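Local coordinates for UPF0237 protein SP_0238 (Streptococcus pneumoniae, PDB 1ZPV) that is of unknown function but forms a homodimer with an ACT-domain fold, a fold that in many relatives senses small ligands such as amino acids, at residues S23-I26 with A27-G30; E67-G70 with Q71-N74. One frame throughout, in Å; residues are numbered along the deposited sequence.

Contact 1: residues S23-I26 with A27-G30; sequences SGKI and AELG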
ATOM      1  N   SER C  23      19.311   3.054   7.309  1.00 16.18           N
ATOM      2  CA  SER C  23      19.447   3.963   8.485  1.00 16.54           C
ATOM      3  C   SER C  23      20.860   4.558   8.609  1.00 17.14           C
ATOM      4  O   SER C  23      21.008   5.718   8.980  1.00 16.46           O
ATOM      5  CB  SER C  23      19.020   3.287   9.815  1.00 16.83           C
ATOM      6  OG  SER C  23      19.837   2.142  10.132  1.00 15.80           O
ATOM      7  N   GLY C  24      21.866   3.728   8.296  1.00 17.63           N
ATOM      8  CA  GLY C  24      23.281   4.098   8.296  1.00 17.28           C
ATOM      9  C   GLY C  24      23.575   5.158   7.244  1.00 17.12           C
ATOM     10  O   GLY C  24      24.269   6.135   7.545  1.00 16.88           O
ATOM     11  N   LYS C  25      23.023   4.978   6.031  1.00 15.48           N
ATOM     12  CA  LYS C  25      23.152   5.995   4.956  1.00 16.70           C
ATOM     13  C   LYS C  25      22.510   7.345   5.328  1.00 16.95           C
ATOM     14  O   LYS C  25      23.098   8.420   5.109  1.00 17.31           O
ATOM     15  CB  LYS C  25      22.510   5.474   3.662  1.00 15.48           C
ATOM     16  CG  LYS C  25      22.742   6.379   2.446  1.00 17.70           C
ATOM     17  CD  LYS C  25      24.223   6.509   2.138  1.00 17.68           C
ATOM     18  CE  LYS C  25      24.443   7.371   0.901  1.00 22.29           C
ATOM     19  NZ  LYS C  25      25.896   7.371   0.565  1.00 22.40           N
ATOM     20  N   ILE C  26      21.298   7.281   5.881  1.00 16.85           N
ATOM     21  CA  ILE C  26      20.598   8.496   6.364  1.00 17.37           C
ATOM     22  C   ILE C  26      21.460   9.279   7.387  1.00 17.46           C
ATOM     23  O   ILE C  26      21.611  10.499   7.281  1.00 17.81           O
ATOM     24  CB  ILE C  26      19.211   8.132   6.938  1.00 17.54           C
ATOM     25  CG1 ILE C  26      18.279   7.571   5.860  1.00 17.61           C
ATOM     26  CG2 ILE C  26      18.558   9.293   7.657  1.00 17.02           C
ATOM     27  CD1 ILE C  26      17.000   6.979   6.490  1.00 16.35           C
ATOM     28  N   ALA C  27      22.039   8.581   8.364  1.00 18.25           N
ATOM     29  CA  ALA C  27      22.930   9.211   9.344  1.00 18.86           C
ATOM     30  C   ALA C  27      24.234   9.767   8.689  1.00 19.90           C
ATOM     31  O   ALA C  27      24.661  10.867   9.025  1.00 19.20           O
ATOM     32  CB  ALA C  27      23.262   8.229  10.475  1.00 17.01           C
ATOM     33  N   GLU C  28      24.814   9.036   7.733  1.00 21.22           N
ATOM     34  CA  GLU C  28      26.019   9.508   6.999  1.00 23.19           C
ATOM     35  C   GLU C  28      25.748  10.829   6.280  1.00 22.65           C
ATOM     36  O   GLU C  28      26.601  11.733   6.227  1.00 23.55           O
ATOM     37  CB  GLU C  28      26.542   8.450   6.004  1.00 24.41           C
ATOM     38  CG  GLU C  28      27.679   8.959   5.051  1.00 27.76           C
ATOM     39  CD  GLU C  28      27.595   8.347   3.622  1.00 32.99           C
ATOM     40  OE1 GLU C  28      28.191   7.261   3.406  1.00 35.82           O
ATOM     41  OE2 GLU C  28      26.926   8.930   2.731  1.00 30.33           O
ATOM     42  N   LEU C  29      24.533  10.957   5.756  1.00 21.28           N
ATOM     43  CA  LEU C  29      24.105  12.172   5.089  1.00 20.78           C
ATOM     44  C   LEU C  29      23.717  13.295   6.041  1.00 20.24           C
ATOM     45  O   LEU C  29      23.297  14.352   5.581  1.00 21.10           O
ATOM     46  CB  LEU C  29      22.934  11.850   4.155  1.00 20.33           C
ATOM     47  CG  LEU C  29      23.326  11.017   2.902  1.00 20.66           C
ATOM     48  CD1 LEU C  29      22.049  10.528   2.288  1.00 18.55           C
ATOM     49  CD2 LEU C  29      24.193  11.737   1.845  1.00 19.85           C
ATOM     50  N   GLY C  30      23.840  13.024   7.345  1.00 19.62           N
ATOM     51  CA  GLY C  30      23.517  13.952   8.427  1.00 19.58           C
ATOM     52  C   GLY C  30      22.033  14.273   8.531  1.00 19.96           C
ATOM     53  O   GLY C  30      21.676  15.372   8.984  1.00 19.43           O
TER
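Lys25 and Glu28, three residues apart near the end of helix 18-28, join in a salt bridge that runs alongside the last turn. From CB the lysine leaves the helix with CG anti to the backbone N (chi1 -173°), which sets CG beside the carbonyl carbon and heads the chain toward the C-terminal end. A single bend at chi2 follows, and the rest is extended. The chain then slides past the carboxylate: Lys25 CD lies 3.7 Å and Lys25 CE 3.5 Å from Glu28 OE2. Lys25 CE also grazes the side chain of Leu29, 4.2 Å from its CD1. At the tip, Lys25 NZ reaches Glu28 OE2 at 2.9 Å, on the syn side of the oxygen and somewhat out of the carboxylate plane. The same ammonium group forms a second salt bridge with Glu65 of helix 59-72, so it pairs with two carboxylates, and their negative charge would probably stabilise its protonated form.

Beneath this pair the backbone runs as a regular helix: Leu29 N donates to Lys25 O at 3.0 Å, and Leu29 CG rests against that same oxygen at 3.4 Å. Gly30 then turns out of the helix with positive phi (67°), and its N binds Ala27 O at 2.9 Å in a Schellman motif.

This side of the helix faces the rest of the domain. Lys25, Ile26 and Leu29 all pack on Phe66 of helix 59-72, while Ile26 and Ser23 meet Ile33 of strand 32-41, the strand that follows the turn.

Contact 2: residues E67-G70 with Q71-N74; sequences EAFG and QTLN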
ATOM      1  N   GLU C  67      19.491   6.338  -4.857  1.00 19.56           N
ATOM      2  CA  GLU C  67      19.328   5.328  -5.900  1.00 21.85           C
ATOM      3  C   GLU C  67      20.642   4.560  -6.086  1.00 21.71           C
ATOM      4  O   GLU C  67      20.658   3.330  -6.202  1.00 22.59           O
ATOM      5  CB  GLU C  67      18.838   5.987  -7.196  1.00 23.49           C
ATOM      6  CG  GLU C  67      18.902   5.075  -8.424  1.00 27.22           C
ATOM      7  CD  GLU C  67      18.263   5.710  -9.638  1.00 37.39           C
ATOM      8  OE1 GLU C  67      18.832   6.688 -10.205  1.00 41.84           O
ATOM      9  OE2 GLU C  67      17.186   5.215 -10.040  1.00 40.61           O
ATOM     10  N   ALA C  68      21.756   5.275  -6.099  1.00 21.91           N
ATOM     11  CA  ALA C  68      23.052   4.619  -6.228  1.00 21.51           C
ATOM     12  C   ALA C  68      23.345   3.710  -5.023  1.00 21.69           C
ATOM     13  O   ALA C  68      23.829   2.576  -5.205  1.00 21.23           O
ATOM     14  CB  ALA C  68      24.170   5.647  -6.411  1.00 22.19           C
ATOM     15  N   PHE C  69      23.077   4.205  -3.805  1.00 20.28           N
ATOM     16  CA  PHE C  69      23.269   3.398  -2.607  1.00 20.00           C
ATOM     17  C   PHE C  69      22.336   2.181  -2.588  1.00 19.38           C
ATOM     18  O   PHE C  69      22.764   1.054  -2.285  1.00 18.13           O
ATOM     19  CB  PHE C  69      23.078   4.205  -1.317  1.00 20.69           C
ATOM     20  CG  PHE C  69      23.215   3.355  -0.071  1.00 20.71           C
ATOM     21  CD1 PHE C  69      24.460   2.917   0.344  1.00 23.18           C
ATOM     22  CD2 PHE C  69      22.075   2.937   0.635  1.00 23.05           C
ATOM     23  CE1 PHE C  69      24.592   2.078   1.468  1.00 23.94           C
ATOM     24  CE2 PHE C  69      22.183   2.130   1.766  1.00 22.78           C
ATOM     25  CZ  PHE C  69      23.454   1.686   2.185  1.00 21.29           C
ATOM     26  N   GLY C  70      21.057   2.418  -2.896  1.00 19.50           N
ATOM     27  CA  GLY C  70      20.071   1.340  -3.104  1.00 20.73           C
ATOM     28  C   GLY C  70      20.556   0.178  -3.969  1.00 22.13           C
ATOM     29  O   GLY C  70      20.385  -0.991  -3.628  1.00 21.12           O
ATOM     30  N   GLN C  71      21.161   0.505  -5.098  1.00 23.31           N
ATOM     31  CA  GLN C  71      21.745  -0.523  -5.982  1.00 24.25           C
ATOM     32  C   GLN C  71      22.790  -1.386  -5.315  1.00 23.67           C
ATOM     33  O   GLN C  71      22.883  -2.562  -5.631  1.00 22.91           O
ATOM     34  CB  GLN C  71      22.319   0.094  -7.258  1.00 25.02           C
ATOM     35  CG  GLN C  71      21.230   0.747  -8.116  1.00 29.85           C
ATOM     36  CD  GLN C  71      21.778   1.486  -9.328  1.00 36.78           C
ATOM     37  OE1 GLN C  71      22.949   1.884  -9.359  1.00 39.55           O
ATOM     38  NE2 GLN C  71      20.922   1.695 -10.329  1.00 37.72           N
ATOM     39  N   THR C  72      23.575  -0.828  -4.390  1.00 22.68           N
ATOM     40  CA  THR C  72      24.581  -1.647  -3.730  1.00 22.49           C
ATOM     41  C   THR C  72      23.918  -2.730  -2.883  1.00 22.56           C
ATOM     42  O   THR C  72      24.512  -3.776  -2.647  1.00 23.26           O
ATOM     43  CB  THR C  72      25.580  -0.838  -2.870  1.00 23.26           C
ATOM     44  OG1 THR C  72      24.901  -0.299  -1.721  1.00 20.89           O
ATOM     45  CG2 THR C  72      26.241   0.286  -3.709  1.00 23.90           C
ATOM     46  N   LEU C  73      22.685  -2.475  -2.442  1.00 21.76           N
ATOM     47  CA  LEU C  73      21.968  -3.400  -1.568  1.00 21.73           C
ATOM     48  C   LEU C  73      20.867  -4.192  -2.287  1.00 21.65           C
ATOM     49  O   LEU C  73      20.158  -4.964  -1.635  1.00 22.09           O
ATOM     50  CB  LEU C  73      21.351  -2.623  -0.401  1.00 22.54           C
ATOM     51  CG  LEU C  73      22.276  -1.985   0.651  1.00 24.60           C
ATOM     52  CD1 LEU C  73      21.413  -1.485   1.812  1.00 28.22           C
ATOM     53  CD2 LEU C  73      23.392  -2.932   1.173  1.00 27.87           C
ATOM     54  N   ASN C  74      20.745  -4.001  -3.606  1.00 21.00           N
ATOM     55  CA  ASN C  74      19.720  -4.617  -4.473  1.00 20.91           C
ATOM     56  C   ASN C  74      18.285  -4.181  -4.094  1.00 21.22           C
ATOM     57  O   ASN C  74      17.345  -4.983  -4.069  1.00 20.18           O
ATOM     58  CB  ASN C  74      19.863  -6.152  -4.527  1.00 21.67           C
ATOM     59  CG  ASN C  74      21.268  -6.612  -4.944  1.00 23.83           C
ATOM     60  OD1 ASN C  74      21.904  -7.390  -4.244  1.00 28.09           O
ATOM     61  ND2 ASN C  74      21.732  -6.145  -6.082  1.00 25.42           N
TER
HETATM   62  O   HOH W   1      25.475   1.874  -7.027  1.00 30.55           O
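The ring of Phe69 has Thr72 over one face and meets Leu73 obliquely at its far end. Thr72 crosses it at about a right angle, OG1 lying 3.8 Å from Phe69 CD1. The methyl CD1 of Leu73 approaches the other end of the ring, 3.7 Å from Phe69 CE2, in plain apolar packing.

A hydroxyl bond fixes the rotation of the threonine. With chi1 at 69°, Thr72 OG1 stands between the backbone N and the carbonyl carbon, leaning back toward the preceding turn, and donates to Phe69 O at 2.6 Å, in the carbonyl plane and on a lone pair. The backbone N of Thr72 adds only a weak bond to the same oxygen.

On another side of the helix, Gln71 lays its CG 3.3 Å from Glu67 O. A water donates to Ala68 O at 2.6 Å and, weakly, to Gln71 OE1.

The helix is coming to its end here. Leu73 N bonds to Gly70 O at 3.0 Å, and Asn74 leaves helical geometry with positive phi (63°), its N bonding weakly to Gln71 O at 3.3 Å. This is a Schellman motif, closing helix 59-72 and leading into strand 75-81 of the ACT domain's antiparallel sheet.

Overall arrangement
Contacts 1 and 2 lie at the C-terminal ends of the two helices of one ACT domain, 18-28 and 59-72, with their centres about 14 Å apart. They touch directly: Lys25 CB packs on Phe69 CE2 at 3.9 Å, so the base of the lysine side chain meets the aromatic ring of contact 2 while its tip reaches Glu65, earlier on the second helix. The two helices run roughly antiparallel, and Leu73 accordingly touches Ile18, at the start of the first helix. Each end hands the chain to a strand that is outermost within the chain's own four-stranded sheet, 32-41 after contact 1 and 75-81 after contact 2.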